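Local coordinates for glucan-binding protein C, GbpC (Streptococcus mutans UA159, PDB 5UQZ) that probably binds glucan at the streptococcal cell surface and mediates both sucrose-dependent and sucrose-independent adherence, at residues Lys73-Val79 with Pro118-Phe124; Lys125-Gly129 with Tyr156-Ser161; Asp130-Tyr136 with Lys151-Thr157; Met199-Phe203 with Thr306-Glu310. Residues are numbered along the deposited sequence.

Contacts 1 and 2 join the smaller antiparallel sheet of this glucan-binding part of the protein to the larger; contact 3 lies within the larger sheet and contact 4 fastens a loop to it. From the N terminus, contact 1 comes first, returning 118-124 to strand 73-77 across 38 intervening residues. Contact 2 opens directly afterwards at Lys-125 and sets the end of strand 122-127 over strand 151-160. Within that loop lies contact 3, the antiparallel pairing of strands 132-137 and 151-160; it shares Tyr-156 and Thr-157 with contact 2 and hydrogen-bonds to strand 73-77 of contact 1. Contact 4 follows in series, its strand 194-204 bordering 151-160, and closes a 102-residue excursion at the loop before strand 312-319.

Contact 1 of 4, residues Lys73-Val79 with Pro118-Phe124; sequences KLSIEGV and PKEDTWF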
# COMPACT_ATOMS: atom_id res chain seq x y z
N LYS A 73 15.96 2.44 14.74
CA LYS A 73 15.62 3.60 15.56
C LYS A 73 15.84 4.86 14.73
O LYS A 73 16.58 4.86 13.74
CB LYS A 73 16.45 3.60 16.84
CG LYS A 73 17.89 3.82 16.61
CD LYS A 73 18.60 4.03 17.97
CE LYS A 73 20.09 4.08 17.84
NZ LYS A 73 20.51 5.34 17.15
N LEU A 74 15.20 5.94 15.18
CA LEU A 74 15.04 7.17 14.42
C LEU A 74 15.76 8.35 15.04
O LEU A 74 15.71 8.54 16.26
CB LEU A 74 13.57 7.65 14.67
CG LEU A 74 12.51 6.77 14.06
CD1 LEU A 74 11.13 7.08 14.61
CD2 LEU A 74 12.51 6.82 12.52
N SER A 75 16.28 9.24 14.19
CA SER A 75 16.74 10.57 14.54
C SER A 75 16.13 11.52 13.54
O SER A 75 16.24 11.29 12.33
CB SER A 75 18.28 10.63 14.44
OG SER A 75 18.77 11.90 14.79
N ILE A 76 15.44 12.54 14.02
CA ILE A 76 14.59 13.36 13.16
C ILE A 76 15.05 14.80 13.24
O ILE A 76 15.21 15.34 14.35
CB ILE A 76 13.11 13.24 13.60
CG1 ILE A 76 12.62 11.80 13.60
CG2 ILE A 76 12.22 14.12 12.73
CD1 ILE A 76 11.30 11.60 14.38
N GLU A 77 15.21 15.43 12.09
CA GLU A 77 15.54 16.83 11.99
C GLU A 77 14.48 17.55 11.18
O GLU A 77 13.98 17.03 10.18
CB GLU A 77 16.90 17.02 11.32
CG GLU A 77 17.41 18.46 11.38
CD GLU A 77 18.76 18.69 10.69
OE1 GLU A 77 19.34 17.74 10.11
OE2 GLU A 77 19.25 19.85 10.73
N GLY A 78 14.10 18.74 11.63
CA GLY A 78 13.22 19.61 10.87
C GLY A 78 11.76 19.56 11.28
O GLY A 78 10.96 20.30 10.70
N VAL A 79 11.36 18.73 12.23
CA VAL A 79 9.97 18.67 12.70
C VAL A 79 9.85 19.61 13.88
O VAL A 79 10.64 19.53 14.83
CB VAL A 79 9.59 17.23 13.11
CG1 VAL A 79 8.26 17.23 13.86
CG2 VAL A 79 9.50 16.35 11.86
N PRO A 118 13.63 7.30 20.46
CA PRO A 118 14.09 6.96 19.11
C PRO A 118 13.60 5.61 18.61
O PRO A 118 13.56 5.35 17.40
CB PRO A 118 15.61 7.00 19.24
CG PRO A 118 15.87 7.95 20.33
CD PRO A 118 14.73 7.76 21.32
N LYS A 119 13.33 4.68 19.52
CA LYS A 119 13.01 3.31 19.15
C LYS A 119 11.54 3.08 18.84
O LYS A 119 11.18 1.94 18.55
CB LYS A 119 13.46 2.36 20.26
CG LYS A 119 14.97 2.51 20.56
CD LYS A 119 15.46 1.44 21.57
CE LYS A 119 14.82 1.54 22.92
NZ LYS A 119 15.05 2.84 23.62
N GLU A 120 10.69 4.12 18.88
CA GLU A 120 9.26 3.90 18.66
C GLU A 120 8.72 4.77 17.53
O GLU A 120 9.31 5.78 17.12
CB GLU A 120 8.45 4.10 19.92
CG GLU A 120 8.45 5.54 20.32
CD GLU A 120 7.71 5.82 21.64
OE1 GLU A 120 6.65 5.22 21.87
OE2 GLU A 120 8.14 6.67 22.44
N ASP A 121 7.60 4.29 16.98
CA ASP A 121 6.88 5.06 15.99
C ASP A 121 6.59 6.45 16.55
O ASP A 121 6.27 6.60 17.73
CB ASP A 121 5.56 4.37 15.64
CG ASP A 121 5.72 3.00 15.02
OD1 ASP A 121 6.80 2.65 14.49
OD2 ASP A 121 4.71 2.27 15.01
N THR A 122 6.70 7.47 15.70
CA THR A 122 6.63 8.86 16.14
C THR A 122 5.53 9.59 15.39
O THR A 122 5.36 9.38 14.20
CB THR A 122 8.01 9.49 15.84
OG1 THR A 122 9.00 8.78 16.63
CG2 THR A 122 8.10 10.96 16.20
N TRP A 123 4.81 10.48 16.03
CA TRP A 123 3.71 11.23 15.41
C TRP A 123 4.04 12.71 15.39
O TRP A 123 4.51 13.25 16.41
CB TRP A 123 2.44 11.03 16.23
CG TRP A 123 1.75 9.72 16.10
CD1 TRP A 123 2.05 8.55 16.78
CD2 TRP A 123 0.60 9.42 15.30
NE1 TRP A 123 1.15 7.56 16.44
CE2 TRP A 123 0.25 8.07 15.53
CE3 TRP A 123 -0.16 10.18 14.41
CZ2 TRP A 123 -0.83 7.48 14.91
CZ3 TRP A 123 -1.22 9.59 13.79
CH2 TRP A 123 -1.55 8.25 14.03
N PHE A 124 3.73 13.37 14.29
CA PHE A 124 3.97 14.80 14.18
C PHE A 124 3.13 15.37 13.05
O PHE A 124 2.61 14.63 12.21
CB PHE A 124 5.46 15.15 13.96
CG PHE A 124 6.13 14.37 12.85
CD1 PHE A 124 6.02 14.76 11.53
CD2 PHE A 124 6.88 13.25 13.16
CE1 PHE A 124 6.68 14.03 10.52
CE2 PHE A 124 7.52 12.53 12.17
CZ PHE A 124 7.41 12.94 10.85
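The segments 73-79 and 118-124 are not sheet neighbours: the axes of strands 73-77 and 122-124 approach only to 10.7 Å, and the space between is filled by side chains. At one end the backbones do meet, where Leu-74 N donates to Pro-118 O (2.8 Å, 155° at the hydrogen). From here Leu-74, in the mt rotamer, extends CD1 to 3.4 Å from both Glu-120 O and Thr-122 OG1. Ile-76 is also mt and places CD1 3.7 Å from Thr-122 CG2. The m rotamer of Thr-122 accounts for this division, with its methyl meeting Ile-76 and its hydroxyl near Leu-74. Phe-124 adopts chi1 near +50° (p), and its ring receives a CH-pi contact from Val-79, whose CG2 stands 3.8 Å from the ring centroid and 11° off the normal. Val-79 CG1 meanwhile rests 3.5 Å from Phe-124 CB. Lys-73 is p at chi1 and leads its amine away to a salt bridge with Asp-137. Tyr-82 adds packing against Ile-76, Thr-122 and Phe-124, while Leu-74 and Val-79 also touch strand 132-137. The contact thus lies at the margin between the two sheets of the beta-supersandwich, with Leu-74, Thr-122 and Phe-124 buried and the Pro-118 end exposed. With one hydrogen bond across 397 Å² of buried surface, this chemistry implies a joint held mainly by aliphatic and aromatic packing, with the backbone bond fixing one end.

Contact 2 of 4, residues Lys125-Gly129 with Tyr156-Ser161; sequences KMKVG and YTLNSS
Residues 125-127 are extended and end strand 122-127; Val-128 (phi/psi -53/131°) and Gly-129 (90/-6°) then turn the chain, the latter with a positive phi at which a CB would jam against the preceding carbonyl. Segment 156-161 is extended through Leu-158, and Asn-159 departs from this with psi -26°. The axes of strands 125-127 and 156-160 cross at -67°, 6.9 Å apart, with Val-128 CA 4.8 Å from Leu-158 CA. Gly-129 N donates to Leu-158 O (2.8 Å, 161°), and Val-128 CA lies 3.2 Å from the same Leu-158 O. One water gives a hydrogen to Lys-127 O and accepts one from Leu-158 N, both at 2.8 Å. The steep crossing is that of strands from two stacked sheets, as expected of the beta-supersandwich: 125-127 belongs to the smaller sheet and 156-160 to the larger, and 128-129 begins the passage between them. Met-126, mtp, lays CE 3.7 Å from Tyr-156 CB and 3.7 Å from Leu-158 N. Leu-158, tp, points toward the other strand and sets CD2 4.2 Å from Met-126 CB and 3.9 Å from Val-128 CG2. Val-128, t, puts CG1 3.5 Å from Asn-159 O. Strand 167-172 flanks this core, with Val-170 against Met-126 and Ala-168 against Leu-158.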
# COMPACT_ATOMS: atom_id res chain seq x y z
N LYS A 125 3.00 16.69 13.05
CA LYS A 125 2.38 17.40 11.94
C LYS A 125 3.48 17.91 11.03
O LYS A 125 4.44 18.51 11.49
CB LYS A 125 1.60 18.58 12.53
CG LYS A 125 0.71 19.35 11.61
CD LYS A 125 0.39 20.76 12.14
CE LYS A 125 -0.25 20.69 13.48
NZ LYS A 125 -0.84 22.03 13.85
N MET A 126 3.34 17.65 9.74
CA MET A 126 4.22 18.27 8.76
C MET A 126 3.60 19.57 8.27
O MET A 126 2.38 19.75 8.29
CB MET A 126 4.43 17.34 7.57
CG MET A 126 5.33 16.15 7.87
SD MET A 126 5.61 15.07 6.48
CE MET A 126 6.90 15.95 5.62
N LYS A 127 4.47 20.49 7.85
CA LYS A 127 4.09 21.80 7.36
C LYS A 127 4.53 21.91 5.90
O LYS A 127 5.68 21.56 5.56
CB LYS A 127 4.82 22.84 8.24
CG LYS A 127 4.59 24.27 7.78
CD LYS A 127 5.15 25.26 8.80
CE LYS A 127 5.02 26.68 8.28
NZ LYS A 127 5.60 27.67 9.22
N VAL A 128 3.64 22.40 5.06
CA VAL A 128 3.95 22.51 3.63
C VAL A 128 5.26 23.28 3.45
O VAL A 128 5.44 24.37 4.02
CB VAL A 128 2.80 23.20 2.89
CG1 VAL A 128 3.26 23.68 1.50
CG2 VAL A 128 1.62 22.25 2.75
N GLY A 129 6.16 22.71 2.63
CA GLY A 129 7.36 23.39 2.21
C GLY A 129 8.56 23.19 3.11
O GLY A 129 9.65 23.66 2.77
N TYR A 156 11.70 13.94 3.66
CA TYR A 156 10.29 14.07 3.29
C TYR A 156 9.93 15.55 3.26
O TYR A 156 10.30 16.30 4.18
CB TYR A 156 9.36 13.42 4.36
CG TYR A 156 9.65 11.98 4.66
CD1 TYR A 156 10.55 11.60 5.65
CD2 TYR A 156 8.92 10.99 4.04
CE1 TYR A 156 10.73 10.26 6.03
CE2 TYR A 156 9.09 9.63 4.39
CZ TYR A 156 9.97 9.27 5.40
OH TYR A 156 10.12 7.95 5.70
N THR A 157 9.16 15.94 2.25
CA THR A 157 8.66 17.32 2.16
C THR A 157 7.18 17.27 1.76
O THR A 157 6.84 16.71 0.71
CB THR A 157 9.41 18.14 1.10
OG1 THR A 157 10.80 18.08 1.40
CG2 THR A 157 8.95 19.60 1.12
N LEU A 158 6.34 17.90 2.58
CA LEU A 158 4.92 18.01 2.24
C LEU A 158 4.76 19.18 1.26
O LEU A 158 5.14 20.31 1.58
CB LEU A 158 4.14 18.29 3.52
CG LEU A 158 2.61 18.37 3.34
CD1 LEU A 158 1.99 17.02 2.97
CD2 LEU A 158 1.96 18.90 4.62
N ASN A 159 4.27 18.91 0.05
CA ASN A 159 4.15 19.97 -0.96
C ASN A 159 2.77 20.62 -0.94
O ASN A 159 2.61 21.75 -1.39
CB ASN A 159 4.36 19.40 -2.37
CG ASN A 159 5.71 18.73 -2.48
OD1 ASN A 159 6.74 19.34 -2.13
ND2 ASN A 159 5.71 17.49 -2.92
N SER A 160 1.75 19.91 -0.48
CA SER A 160 0.37 20.40 -0.43
C SER A 160 -0.42 19.50 0.50
O SER A 160 -0.01 18.35 0.77
CB SER A 160 -0.27 20.45 -1.81
OG SER A 160 -0.47 19.13 -2.35
N SER A 161 -1.56 20.01 0.96
CA SER A 161 -2.48 19.24 1.80
C SER A 161 -3.90 19.38 1.26
O SER A 161 -4.22 20.29 0.48
CB SER A 161 -2.43 19.77 3.24
OG SER A 161 -3.30 19.01 4.02
O HOH W 1 7.01 19.22 4.98

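Contact 3 of 4, residues Asp130-Tyr136 with Lys151-Thr157; sequences DQISVTY and KVKINYT
Asp-130 leads in from the loop, and Gln-131, with chi1 and chi2 both t, brings CA to 3.5 Å from Tyr-156 O and CB to 3.4 Å from Thr-157 OG1; a water bridges Gln-131 OE1 (2.8 Å) and Thr-157 OG1 (2.7 Å). Regular pairing starts at Ile-132, hydrogen-bonded to Tyr-156: Ile-132 N to Tyr-156 O is 2.9 Å and Tyr-156 N to Ile-132 O 3.0 Å. Ser-133 and Asn-155 form a non-hydrogen-bonded pair, CA atoms 4.4 Å apart, in which Ser-133 OG (chi1 t) donates to Asn-155 OD1 (2.8 Å). A water also links Ser-133 OG (3.0 Å) to Lys-153 NZ (3.1 Å). These are neighbouring antiparallel strands of the larger sheet of the beta-supersandwich, with axes 4.6 Å apart at 165°; strand 73-77 flanks 132-137, and 194-204 flanks 151-160. Val-134 N donates to Ile-154 O (2.8 Å) and Ile-154 N to Val-134 O (2.8 Å), while Val-134 CG2 meets the ring edge of Tyr-156 at CE1 (3.7 Å). Thr-135, opposite Lys-153 in a non-hydrogen-bonded pair, rests CG2 3.6 Å from Lys-151 CD. Tyr-136 N donates to Val-152 O (2.7 Å), and Val-152 N to Tyr-136 O (2.9 Å). Tyr-136 and Tyr-156, both m at chi1, lie on the face of Ile-132, Val-134, Val-152 and Ile-154; there Tyr-136 CE1 is 3.6 Å from Ile-154 CG1, and Tyr-156 OH donates to Tyr-136 OH (2.9 Å).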
# COMPACT_ATOMS: atom_id res chain seq x y z
N ASP A 130 8.39 22.53 4.28
CA ASP A 130 9.48 22.37 5.24
C ASP A 130 10.03 20.95 5.21
O ASP A 130 9.42 20.01 5.76
CB ASP A 130 8.96 22.69 6.62
CG ASP A 130 8.74 24.21 6.79
OD1 ASP A 130 9.19 25.00 5.92
OD2 ASP A 130 8.17 24.62 7.77
N GLN A 131 11.20 20.80 4.61
CA GLN A 131 11.79 19.48 4.46
C GLN A 131 12.21 18.95 5.83
O GLN A 131 12.76 19.70 6.65
CB GLN A 131 12.99 19.56 3.52
CG GLN A 131 13.69 18.21 3.28
CD GLN A 131 14.88 18.39 2.34
OE1 GLN A 131 14.70 18.66 1.14
NE2 GLN A 131 16.07 18.27 2.86
N ILE A 132 11.94 17.68 6.07
CA ILE A 132 12.44 17.01 7.24
C ILE A 132 13.39 15.90 6.81
O ILE A 132 13.34 15.42 5.67
CB ILE A 132 11.30 16.47 8.11
CG1 ILE A 132 10.66 15.25 7.52
CG2 ILE A 132 10.30 17.59 8.39
CD1 ILE A 132 9.63 14.54 8.39
N SER A 133 14.29 15.52 7.71
CA SER A 133 15.27 14.49 7.43
C SER A 133 15.25 13.47 8.54
O SER A 133 15.45 13.81 9.71
CB SER A 133 16.62 15.18 7.27
OG SER A 133 17.61 14.30 6.86
N VAL A 134 15.04 12.22 8.17
CA VAL A 134 14.94 11.15 9.16
C VAL A 134 16.07 10.17 8.93
O VAL A 134 16.22 9.63 7.83
CB VAL A 134 13.59 10.42 9.06
CG1 VAL A 134 13.48 9.35 10.14
CG2 VAL A 134 12.43 11.42 9.14
N THR A 135 16.89 9.94 9.96
CA THR A 135 17.98 8.97 9.89
C THR A 135 17.60 7.76 10.70
O THR A 135 17.26 7.88 11.88
CB THR A 135 19.28 9.59 10.41
OG1 THR A 135 19.59 10.75 9.58
CG2 THR A 135 20.42 8.63 10.33
N TYR A 136 17.68 6.59 10.05
CA TYR A 136 17.32 5.33 10.68
C TYR A 136 18.58 4.50 10.84
O TYR A 136 19.35 4.30 9.87
CB TYR A 136 16.36 4.54 9.78
CG TYR A 136 15.09 5.25 9.35
CD1 TYR A 136 15.08 6.15 8.29
CD2 TYR A 136 13.86 4.99 10.01
CE1 TYR A 136 13.92 6.75 7.85
CE2 TYR A 136 12.69 5.57 9.55
CZ TYR A 136 12.71 6.43 8.47
OH TYR A 136 11.57 6.98 7.96
N LYS A 151 22.62 2.16 7.74
CA LYS A 151 21.85 3.35 8.07
C LYS A 151 21.08 3.71 6.83
O LYS A 151 21.53 3.42 5.70
CB LYS A 151 22.87 4.48 8.44
CG LYS A 151 22.27 5.83 8.73
CD LYS A 151 23.33 6.77 9.28
CE LYS A 151 24.39 7.16 8.30
NZ LYS A 151 25.30 8.20 8.94
N VAL A 152 19.94 4.37 7.02
CA VAL A 152 19.13 4.87 5.92
C VAL A 152 18.79 6.31 6.28
O VAL A 152 18.41 6.58 7.42
CB VAL A 152 17.82 4.05 5.72
CG1 VAL A 152 17.08 4.51 4.47
CG2 VAL A 152 18.14 2.54 5.64
N LYS A 153 18.85 7.22 5.30
CA LYS A 153 18.31 8.56 5.48
C LYS A 153 17.15 8.74 4.52
O LYS A 153 17.29 8.44 3.33
CB LYS A 153 19.37 9.64 5.28
CG LYS A 153 18.83 11.05 5.51
CD LYS A 153 19.94 12.09 5.67
CE LYS A 153 20.75 12.34 4.45
NZ LYS A 153 21.58 13.57 4.70
N ILE A 154 16.02 9.23 5.03
CA ILE A 154 14.90 9.57 4.18
C ILE A 154 14.51 11.00 4.45
O ILE A 154 14.21 11.36 5.60
CB ILE A 154 13.70 8.60 4.36
CG1 ILE A 154 14.16 7.15 4.23
CG2 ILE A 154 12.62 8.97 3.31
CD1 ILE A 154 13.03 6.12 4.34
N ASN A 155 14.50 11.82 3.40
CA ASN A 155 13.98 13.17 3.49
C ASN A 155 12.56 13.17 2.98
O ASN A 155 12.24 12.49 2.00
CB ASN A 155 14.83 14.10 2.60
CG ASN A 155 16.22 14.27 3.14
OD1 ASN A 155 16.49 14.01 4.32
ND2 ASN A 155 17.15 14.62 2.28
N TYR A 156 11.70 13.94 3.66
CA TYR A 156 10.29 14.07 3.29
C TYR A 156 9.93 15.55 3.26
O TYR A 156 10.30 16.30 4.18
CB TYR A 156 9.36 13.42 4.36
CG TYR A 156 9.65 11.98 4.66
CD1 TYR A 156 10.55 11.60 5.65
CD2 TYR A 156 8.92 10.99 4.04
CE1 TYR A 156 10.73 10.26 6.03
CE2 TYR A 156 9.09 9.63 4.39
CZ TYR A 156 9.97 9.27 5.40
OH TYR A 156 10.12 7.95 5.70
N THR A 157 9.16 15.94 2.25
CA THR A 157 8.66 17.32 2.16
C THR A 157 7.18 17.27 1.76
O THR A 157 6.84 16.71 0.71
CB THR A 157 9.41 18.14 1.10
OG1 THR A 157 10.80 18.08 1.40
CG2 THR A 157 8.95 19.60 1.12
O HOH W 2 12.41 19.73 -0.05
O HOH W 3 20.04 15.90 5.95

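Contact 4 of 4, residues Met199-Phe203 with Thr306-Glu310; sequences MQIIF and TYKGE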
# COMPACT_ATOMS: atom_id res chain seq x y z
N MET A 199 9.93 12.58 -1.50
CA MET A 199 10.84 11.82 -0.67
C MET A 199 12.11 11.52 -1.42
O MET A 199 12.13 11.40 -2.66
CB MET A 199 10.22 10.59 -0.11
CG MET A 199 9.36 9.75 -0.79
SD MET A 199 8.48 8.59 0.44
CE MET A 199 9.87 7.64 1.02
N GLN A 200 13.17 11.29 -0.64
CA GLN A 200 14.42 10.80 -1.20
C GLN A 200 15.06 9.88 -0.18
O GLN A 200 15.17 10.25 1.00
CB GLN A 200 15.38 11.93 -1.58
CG GLN A 200 16.60 11.41 -2.27
CD GLN A 200 17.55 12.52 -2.77
OE1 GLN A 200 17.44 13.67 -2.35
NE2 GLN A 200 18.48 12.14 -3.63
N ILE A 201 15.49 8.69 -0.61
CA ILE A 201 16.09 7.67 0.26
C ILE A 201 17.56 7.53 -0.07
O ILE A 201 17.93 7.41 -1.25
CB ILE A 201 15.38 6.33 0.03
CG1 ILE A 201 13.87 6.43 0.31
CG2 ILE A 201 16.04 5.25 0.91
CD1 ILE A 201 13.08 5.20 -0.19
N ILE A 202 18.40 7.51 0.96
CA ILE A 202 19.83 7.27 0.79
C ILE A 202 20.19 6.09 1.70
O ILE A 202 19.85 6.09 2.89
CB ILE A 202 20.66 8.51 1.17
CG1 ILE A 202 20.34 9.70 0.25
CG2 ILE A 202 22.15 8.18 1.06
CD1 ILE A 202 21.01 10.96 0.66
N PHE A 203 20.86 5.09 1.13
CA PHE A 203 21.37 3.96 1.88
C PHE A 203 22.85 4.16 2.15
O PHE A 203 23.57 4.65 1.29
CB PHE A 203 21.17 2.66 1.08
CG PHE A 203 19.73 2.39 0.71
CD1 PHE A 203 18.82 1.92 1.67
CD2 PHE A 203 19.27 2.60 -0.59
CE1 PHE A 203 17.51 1.63 1.34
CE2 PHE A 203 17.97 2.28 -0.92
CZ PHE A 203 17.09 1.80 0.02
N THR A 306 12.83 1.08 -10.73
CA THR A 306 14.28 1.05 -10.53
C THR A 306 14.64 2.37 -9.87
O THR A 306 14.49 3.45 -10.50
CB THR A 306 15.01 0.87 -11.85
OG1 THR A 306 14.62 -0.39 -12.43
CG2 THR A 306 16.51 0.87 -11.62
N TYR A 307 14.95 2.31 -8.60
CA TYR A 307 15.24 3.49 -7.81
C TYR A 307 16.71 3.85 -7.99
O TYR A 307 17.61 3.06 -7.67
CB TYR A 307 14.92 3.21 -6.33
CG TYR A 307 15.23 4.41 -5.46
CD1 TYR A 307 14.57 5.62 -5.66
CD2 TYR A 307 16.23 4.37 -4.47
CE1 TYR A 307 14.90 6.75 -4.92
CE2 TYR A 307 16.54 5.46 -3.73
CZ TYR A 307 15.89 6.64 -3.93
OH TYR A 307 16.20 7.78 -3.22
N LYS A 308 16.93 5.06 -8.50
CA LYS A 308 18.28 5.51 -8.87
C LYS A 308 18.84 6.51 -7.86
O LYS A 308 19.88 7.12 -8.11
CB LYS A 308 18.25 6.13 -10.27
CG LYS A 308 17.90 5.04 -11.31
CD LYS A 308 17.83 5.67 -12.72
CE LYS A 308 17.43 4.62 -13.74
NZ LYS A 308 17.37 5.09 -15.16
N GLY A 309 18.17 6.69 -6.74
CA GLY A 309 18.68 7.60 -5.73
C GLY A 309 18.17 9.01 -5.82
O GLY A 309 18.59 9.83 -5.02
N GLU A 310 17.22 9.29 -6.65
CA GLU A 310 16.73 10.64 -6.89
C GLU A 310 15.33 10.81 -6.32
O GLU A 310 14.59 9.83 -6.12
CB GLU A 310 16.74 10.86 -8.40
CG GLU A 310 18.19 10.79 -8.95
CD GLU A 310 18.56 11.89 -9.92
OE1 GLU A 310 17.77 12.81 -10.25
OE2 GLU A 310 19.70 11.82 -10.40
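Tyr-307 reaches across to strand 199-203 and lays the phenol end of its ring against Ile-201, with CZ 4.0 Å from Ile-201 CB. Its chi1 of 179° (t) extends the ring toward the strand, so that Tyr-307 OH can donate a short hydrogen bond to Ile-201 O at 2.6 Å; this oxygen lies near the ring plane, at its edge. The ring also approaches Phe-203 more loosely, with Tyr-307 CD2 4.5 Å from Phe-203 CE2. A second polar link comes from the strand. Gln-200 is extended, with chi1 and chi2 both t, and its NE2 donates to Gly-309 O (2.7 Å, 159° at the hydrogen). Gly-309 turns the chain at phi/psi 93/9°, where a CB would jam against the preceding carbonyl oxygen. The CA atoms of Gln-200 and Glu-310 are still 6.1 Å apart, and the two bonds across the segments both use side-chain donors and backbone carbonyls: a loop is pinned to a strand, in contrast to strand pairing. Asn-244 holds the loop from elsewhere, through Lys-308 N and Glu-310 O. The site lies where the loop from strand 303-306 runs into strand 312-319, which pairs with strand 194-204; Met-220 of strand 219-222 packs on both Ile-201 and Tyr-307, and strand 151-160 borders 194-204 in the larger sheet.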